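Local coordinates for protein caspase-1 subunit p19/18 (Spodoptera frugiperda, PDB 1M72) that is a caspase-family cysteine protease that probably acts in the proteolytic cascade executing apoptosis, working as a tetramer of two large and two small subunits, at residues C[76-80]-C[81-85]; C[222-225]-C[226-230]. All blocks are in the same frame, centred on the assembly; numbering follows the deposited sequence.

Contact 1: residues C[76-80]-C[81-85]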
ATOM      1  N   PRO C  76     -14.793 -23.225   1.918  1.00 31.57           N
ATOM      2  CA  PRO C  76     -16.055 -22.612   2.319  1.00 32.47           C
ATOM      3  C   PRO C  76     -16.348 -22.644   3.813  1.00 32.25           C
ATOM      4  O   PRO C  76     -16.301 -23.708   4.447  1.00 31.75           O
ATOM      5  CB  PRO C  76     -17.086 -23.384   1.482  1.00 33.67           C
ATOM      6  CG  PRO C  76     -16.529 -24.782   1.521  1.00 33.10           C
ATOM      7  CD  PRO C  76     -15.009 -24.581   1.365  1.00 30.74           C
ATOM      8  N   ASN C  77     -16.594 -21.449   4.359  1.00 31.32           N
ATOM      9  CA  ASN C  77     -16.966 -21.257   5.759  1.00 32.84           C
ATOM     10  C   ASN C  77     -16.217 -21.944   6.880  1.00 32.94           C
ATOM     11  O   ASN C  77     -16.832 -22.578   7.728  1.00 36.04           O
ATOM     12  CB  ASN C  77     -18.451 -21.588   5.899  1.00 30.34           C
ATOM     13  CG  ASN C  77     -19.282 -20.749   4.976  1.00 30.72           C
ATOM     14  OD1 ASN C  77     -19.224 -19.515   5.029  1.00 32.03           O
ATOM     15  ND2 ASN C  77     -20.034 -21.399   4.093  1.00 31.06           N
ATOM     16  N   LEU C  78     -14.907 -21.786   6.923  1.00 31.92           N
ATOM     17  CA  LEU C  78     -14.136 -22.421   7.952  1.00 28.13           C
ATOM     18  C   LEU C  78     -14.165 -21.622   9.266  1.00 30.34           C
ATOM     19  O   LEU C  78     -14.461 -20.421   9.278  1.00 29.38           O
ATOM     20  CB  LEU C  78     -12.688 -22.591   7.480  1.00 28.16           C
ATOM     21  CG  LEU C  78     -12.286 -23.461   6.270  1.00 31.18           C
ATOM     22  CD1 LEU C  78     -10.737 -23.581   6.259  1.00 25.71           C
ATOM     23  CD2 LEU C  78     -12.913 -24.900   6.355  1.00 31.61           C
ATOM     24  N   LYS C  79     -13.886 -22.325  10.371  1.00 29.72           N
ATOM     25  CA  LYS C  79     -13.780 -21.746  11.693  1.00 32.59           C
ATOM     26  C   LYS C  79     -12.360 -21.146  11.738  1.00 34.53           C
ATOM     27  O   LYS C  79     -11.485 -21.540  10.959  1.00 33.42           O
ATOM     28  CB  LYS C  79     -13.911 -22.831  12.760  1.00 36.71           C
ATOM     29  CG  LYS C  79     -15.332 -23.398  12.893  1.00 41.78           C
ATOM     30  CD  LYS C  79     -15.390 -24.583  13.839  1.00 44.21           C
ATOM     31  CE  LYS C  79     -15.226 -24.147  15.291  1.00 48.26           C
ATOM     32  NZ  LYS C  79     -15.313 -25.308  16.249  1.00 53.86           N
ATOM     33  N   SER C  80     -12.125 -20.217  12.649  1.00 32.22           N
ATOM     34  CA  SER C  80     -10.822 -19.586  12.721  1.00 35.49           C
ATOM     35  C   SER C  80      -9.607 -20.523  12.830  1.00 38.13           C
ATOM     36  O   SER C  80      -8.536 -20.262  12.250  1.00 35.62           O
ATOM     37  CB  SER C  80     -10.804 -18.590  13.866  1.00 33.37           C
ATOM     38  OG  SER C  80      -9.516 -18.023  13.991  1.00 37.16           O
ATOM     39  N   GLU C  81      -9.776 -21.618  13.556  1.00 40.68           N
ATOM     40  CA  GLU C  81      -8.681 -22.544  13.744  1.00 45.00           C
ATOM     41  C   GLU C  81      -8.419 -23.322  12.482  1.00 42.67           C
ATOM     42  O   GLU C  81      -7.308 -23.796  12.261  1.00 40.14           O
ATOM     43  CB  GLU C  81      -8.983 -23.512  14.901  1.00 52.82           C
ATOM     44  CG  GLU C  81      -9.139 -22.818  16.275  1.00 63.06           C
ATOM     45  CD  GLU C  81      -7.859 -22.128  16.771  1.00 67.19           C
ATOM     46  OE1 GLU C  81      -7.291 -21.295  16.016  1.00 70.31           O
ATOM     47  OE2 GLU C  81      -7.430 -22.415  17.925  1.00 71.32           O
ATOM     48  N   GLU C  82      -9.459 -23.462  11.670  1.00 41.20           N
ATOM     49  CA  GLU C  82      -9.347 -24.192  10.430  1.00 40.32           C
ATOM     50  C   GLU C  82      -8.566 -23.368   9.432  1.00 38.46           C
ATOM     51  O   GLU C  82      -7.699 -23.890   8.747  1.00 40.52           O
ATOM     52  CB  GLU C  82     -10.722 -24.507   9.874  1.00 41.08           C
ATOM     53  CG  GLU C  82     -11.620 -25.208  10.863  1.00 45.47           C
ATOM     54  CD  GLU C  82     -12.849 -25.811  10.199  1.00 46.73           C
ATOM     55  OE1 GLU C  82     -12.827 -27.031   9.964  1.00 48.95           O
ATOM     56  OE2 GLU C  82     -13.826 -25.083   9.894  1.00 44.97           O
ATOM     57  N   ILE C  83      -8.883 -22.086   9.339  1.00 34.64           N
ATOM     58  CA  ILE C  83      -8.170 -21.207   8.436  1.00 32.68           C
ATOM     59  C   ILE C  83      -6.690 -21.194   8.885  1.00 35.07           C
ATOM     60  O   ILE C  83      -5.764 -21.410   8.081  1.00 32.05           O
ATOM     61  CB  ILE C  83      -8.734 -19.774   8.513  1.00 31.57           C
ATOM     62  CG1 ILE C  83     -10.165 -19.754   7.978  1.00 28.26           C
ATOM     63  CG2 ILE C  83      -7.812 -18.793   7.766  1.00 26.84           C
ATOM     64  CD1 ILE C  83     -10.892 -18.422   8.178  1.00 24.45           C
ATOM     65  N   ASN C  84      -6.478 -20.984  10.181  1.00 34.22           N
ATOM     66  CA  ASN C  84      -5.136 -20.930  10.677  1.00 36.26           C
ATOM     67  C   ASN C  84      -4.343 -22.184  10.393  1.00 37.56           C
ATOM     68  O   ASN C  84      -3.157 -22.112  10.069  1.00 37.60           O
ATOM     69  CB  ASN C  84      -5.110 -20.643  12.156  1.00 34.39           C
ATOM     70  CG  ASN C  84      -3.712 -20.377  12.637  1.00 40.46           C
ATOM     71  OD1 ASN C  84      -2.818 -21.187  12.395  1.00 43.12           O
ATOM     72  ND2 ASN C  84      -3.498 -19.242  13.308  1.00 40.02           N
ATOM     73  N   LYS C  85      -5.000 -23.330  10.492  1.00 38.09           N
ATOM     74  CA  LYS C  85      -4.348 -24.614  10.244  1.00 41.23           C
ATOM     75  C   LYS C  85      -3.926 -24.770   8.782  1.00 39.63           C
ATOM     76  O   LYS C  85      -2.778 -25.101   8.501  1.00 39.51           O
ATOM     77  CB  LYS C  85      -5.297 -25.741  10.674  1.00 45.54           C
ATOM     78  CG  LYS C  85      -5.359 -26.964   9.784  1.00 53.26           C
ATOM     79  CD  LYS C  85      -6.803 -27.484   9.753  1.00 60.30           C
ATOM     80  CE  LYS C  85      -6.908 -28.883   9.145  1.00 64.92           C
ATOM     81  NZ  LYS C  85      -6.308 -28.941   7.779  1.00 66.45           N
TER
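Leu-78 and Lys-79 meet Glu-82 and Ile-83 in a local helix N-cap, formed where the loop after strand 70-76 of the caspase domain turns into helix 80-92. Lys-79 holds the N-cap position and Glu-82, three residues on, turns its carboxylate back to it. The bond from Lys-79 N to Glu-82 OE2 is short, 2.8 Å, and nearly straight at 167°, and it uses the lone pair of OE2 that faces away from OE1. Glu-82 can reach back because its CG stands beside its own backbone N (chi1 -53°) and the chain is extended beyond it. This is the glutamate half of a capping box; a lysine side chain has no acceptor with which to complete the other half. Lys-79 O opens the helical bonding with two donors. Ile-83 N lies 3.1 Å from Lys-79 O, nearly along the C=O axis, whereas Glu-82 N approaches Lys-79 O at 2.9 Å from well above the carbonyl plane. Ser-80 O continues the series, accepting Asn-84 N at 3.0 Å.

Apolar contacts flank the polar turn. Leu-78 CB touches Ile-83 CG1 at 3.8 Å, and the positions, one before the N-cap and four after it, are those of a hydrophobic staple. Leu-78 also lies across Glu-82, its CB 3.6 Å from Glu-82 CB and its CD2 3.7 Å from Glu-82 OE2, so the leucine covers one flank of the capping carboxylate. The ammonium of Lys-79 leads off, with the chain bent at chi3, and makes no salt bridge to Glu-82.

Leu-78 and Ile-83 both rest on Phe-38 of strand 31-39, Ile-83 also meets Tyr-121 of strand 120-121, and Ser-80 N donates to Asp-118 in the loop before that strand.

Contact 2: residues C[222-225]-C[226-230]; sequences LTLL and TFVCQ
Leu-224 and Leu-225 both meet Val-228 within helix 221-235, and these three side chains form the buried, tightly packed part of the contact. A single methyl of Val-228 does the touching: CG2 lies 3.9 Å from Leu-224 CD2 and 3.9 Å from Leu-225 CD2. Leu-225 runs alongside the valine, pointing the same way, while Leu-224 crosses it at a slant. Val-228 CG2 stands beside its own backbone N, CG1 being anti to that N (chi1 170°), and this turns CG2 back to within 3.3 Å of Leu-224 O. Helix 203-215 covers the cluster through Leu-208, Glu-211 and Leu-212, and Leu-225 also reaches Leu-183 and Ile-255 of the central sheet.

On the other flank, Thr-223 and Phe-227 are partly exposed and lie side by side, one helical turn apart. Thr-223 CG2 comes closest to Phe-227 CE1, at 3.5 Å, with CD1 a little farther, and Thr-223 O lies 3.4 Å from Phe-227 CD1, oblique to the ring. CG2 of Thr-223 stands anti to the backbone N and OG1 beside it (chi1 -65°), which directs the methyl to the ring and leaves OG1 to bond Asp-220. Leu-222 and Thr-226 pack on Thr-226 and Leu-222 of the second subunit, so the helix also packs against its counterpart there.

The backbone follows the alpha-helical pattern: Val-228 N donates to Leu-224 O at 2.9 Å, and Cys-229 N to Leu-225 O at 3.0 Å. Thr-226 OG1 also lies 3.0 Å from Leu-222 O, though a hydrogen bond there is not certain, since the hydroxyl could turn to a different acceptor. The backbone bonds thus fix the helix, and the side chains add mostly apolar contacts, with no charged pair across the segments, as suits a helix between its own domain and a partner subunit.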
ATOM      1  N   LEU C 222       0.891  -3.901 -10.035  1.00 20.73           N
ATOM      2  CA  LEU C 222       0.566  -2.580  -9.511  1.00 20.32           C
ATOM      3  C   LEU C 222      -0.281  -1.761 -10.508  1.00 21.42           C
ATOM      4  O   LEU C 222      -1.280  -1.163 -10.113  1.00 19.47           O
ATOM      5  CB  LEU C 222       1.844  -1.848  -9.066  1.00 14.81           C
ATOM      6  CG  LEU C 222       2.449  -2.574  -7.831  1.00 19.22           C
ATOM      7  CD1 LEU C 222       3.569  -1.753  -7.232  1.00 12.90           C
ATOM      8  CD2 LEU C 222       1.360  -2.831  -6.751  1.00 14.14           C
ATOM      9  N   THR C 223       0.064  -1.804 -11.801  1.00 22.56           N
ATOM     10  CA  THR C 223      -0.689  -1.057 -12.806  1.00 22.21           C
ATOM     11  C   THR C 223      -2.097  -1.597 -12.927  1.00 21.94           C
ATOM     12  O   THR C 223      -3.078  -0.854 -13.086  1.00 22.73           O
ATOM     13  CB  THR C 223      -0.012  -1.132 -14.167  1.00 24.00           C
ATOM     14  OG1 THR C 223       1.258  -0.460 -14.090  1.00 25.04           O
ATOM     15  CG2 THR C 223      -0.885  -0.482 -15.239  1.00 20.63           C
ATOM     16  N   LEU C 224      -2.180  -2.906 -12.817  1.00 21.97           N
ATOM     17  CA  LEU C 224      -3.445  -3.613 -12.900  1.00 24.51           C
ATOM     18  C   LEU C 224      -4.361  -3.234 -11.720  1.00 23.70           C
ATOM     19  O   LEU C 224      -5.523  -2.962 -11.914  1.00 20.45           O
ATOM     20  CB  LEU C 224      -3.166  -5.108 -12.896  1.00 23.49           C
ATOM     21  CG  LEU C 224      -4.369  -5.935 -13.306  1.00 31.33           C
ATOM     22  CD1 LEU C 224      -3.893  -7.071 -14.257  1.00 33.20           C
ATOM     23  CD2 LEU C 224      -5.076  -6.461 -12.063  1.00 25.69           C
ATOM     24  N   LEU C 225      -3.810  -3.236 -10.500  1.00 22.42           N
ATOM     25  CA  LEU C 225      -4.584  -2.887  -9.328  1.00 20.11           C
ATOM     26  C   LEU C 225      -4.907  -1.385  -9.350  1.00 20.21           C
ATOM     27  O   LEU C 225      -5.890  -0.971  -8.744  1.00 16.26           O
ATOM     28  CB  LEU C 225      -3.848  -3.323  -8.042  1.00 18.99           C
ATOM     29  CG  LEU C 225      -3.877  -4.860  -7.872  1.00 16.55           C
ATOM     30  CD1 LEU C 225      -3.104  -5.335  -6.623  1.00 12.64           C
ATOM     31  CD2 LEU C 225      -5.352  -5.296  -7.832  1.00 18.63           C
ATOM     32  N   THR C 226      -4.107  -0.577 -10.071  1.00 18.38           N
ATOM     33  CA  THR C 226      -4.422   0.840 -10.185  1.00 17.89           C
ATOM     34  C   THR C 226      -5.748   0.943 -10.974  1.00 21.00           C
ATOM     35  O   THR C 226      -6.661   1.668 -10.582  1.00 20.92           O
ATOM     36  CB  THR C 226      -3.363   1.600 -10.930  1.00 17.18           C
ATOM     37  OG1 THR C 226      -2.210   1.732 -10.098  1.00 20.99           O
ATOM     38  CG2 THR C 226      -3.857   2.982 -11.296  1.00 16.46           C
ATOM     39  N   PHE C 227      -5.876   0.186 -12.065  1.00 19.86           N
ATOM     40  CA  PHE C 227      -7.106   0.240 -12.811  1.00 20.63           C
ATOM     41  C   PHE C 227      -8.252  -0.470 -12.088  1.00 20.68           C
ATOM     42  O   PHE C 227      -9.426  -0.159 -12.308  1.00 21.47           O
ATOM     43  CB  PHE C 227      -6.875  -0.283 -14.240  1.00 25.43           C
ATOM     44  CG  PHE C 227      -5.930   0.602 -15.051  1.00 25.38           C
ATOM     45  CD1 PHE C 227      -4.881   0.040 -15.790  1.00 21.92           C
ATOM     46  CD2 PHE C 227      -6.021   2.006 -14.948  1.00 27.46           C
ATOM     47  CE1 PHE C 227      -3.939   0.856 -16.385  1.00 22.28           C
ATOM     48  CE2 PHE C 227      -5.068   2.856 -15.547  1.00 23.69           C
ATOM     49  CZ  PHE C 227      -4.019   2.276 -16.262  1.00 24.85           C
ATOM     50  N   VAL C 228      -7.933  -1.422 -11.223  1.00 20.71           N
ATOM     51  CA  VAL C 228      -8.982  -2.054 -10.458  1.00 21.50           C
ATOM     52  C   VAL C 228      -9.564  -0.922  -9.531  1.00 22.90           C
ATOM     53  O   VAL C 228     -10.789  -0.840  -9.341  1.00 23.58           O
ATOM     54  CB  VAL C 228      -8.440  -3.247  -9.600  1.00 21.60           C
ATOM     55  CG1 VAL C 228      -9.529  -3.728  -8.615  1.00 20.28           C
ATOM     56  CG2 VAL C 228      -8.048  -4.441 -10.490  1.00 17.65           C
ATOM     57  N   CYS C 229      -8.698  -0.054  -8.992  1.00 18.97           N
ATOM     58  CA  CYS C 229      -9.121   1.037  -8.097  1.00 21.44           C
ATOM     59  C   CYS C 229      -9.990   2.062  -8.829  1.00 22.55           C
ATOM     60  O   CYS C 229     -10.978   2.602  -8.298  1.00 22.38           O
ATOM     61  CB  CYS C 229      -7.901   1.750  -7.476  1.00 18.43           C
ATOM     62  SG  CYS C 229      -7.032   0.766  -6.205  1.00 20.22           S
ATOM     63  N   GLN C 230      -9.615   2.311 -10.072  1.00 24.32           N
ATOM     64  CA  GLN C 230     -10.348   3.233 -10.913  1.00 23.67           C
ATOM     65  C   GLN C 230     -11.743   2.700 -11.158  1.00 21.20           C
ATOM     66  O   GLN C 230     -12.742   3.397 -11.007  1.00 23.74           O
ATOM     67  CB  GLN C 230      -9.606   3.434 -12.240  1.00 23.96           C
ATOM     68  CG  GLN C 230     -10.207   4.538 -13.052  1.00 24.34           C
ATOM     69  CD  GLN C 230      -9.506   4.785 -14.375  1.00 27.66           C
ATOM     70  OE1 GLN C 230      -8.301   5.172 -14.435  1.00 26.97           O
ATOM     71  NE2 GLN C 230     -10.261   4.584 -15.464  1.00 25.94           N
TER

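Contact 1 and contact 2 lie on opposite sides of the chain's centre, with their centres 30 Å apart and nearest atoms about 20 Å apart, so they do not touch. Each belongs to a helix flanking the central sheet of the caspase domain: residues 76-85 lead from strand 70-76 through the N-cap into helix 80-92, and residues 222-230 run along helix 221-235, later in the chain. Contact 1 is nearer the catalytic machinery, since the side chain of Asn-77 is about 9 Å from that of His-108, probably a catalytic residue, as in related caspases. Contact 2 lies away from the catalytic residues but reaches the second subunit, whereas no other chain touches contact 1.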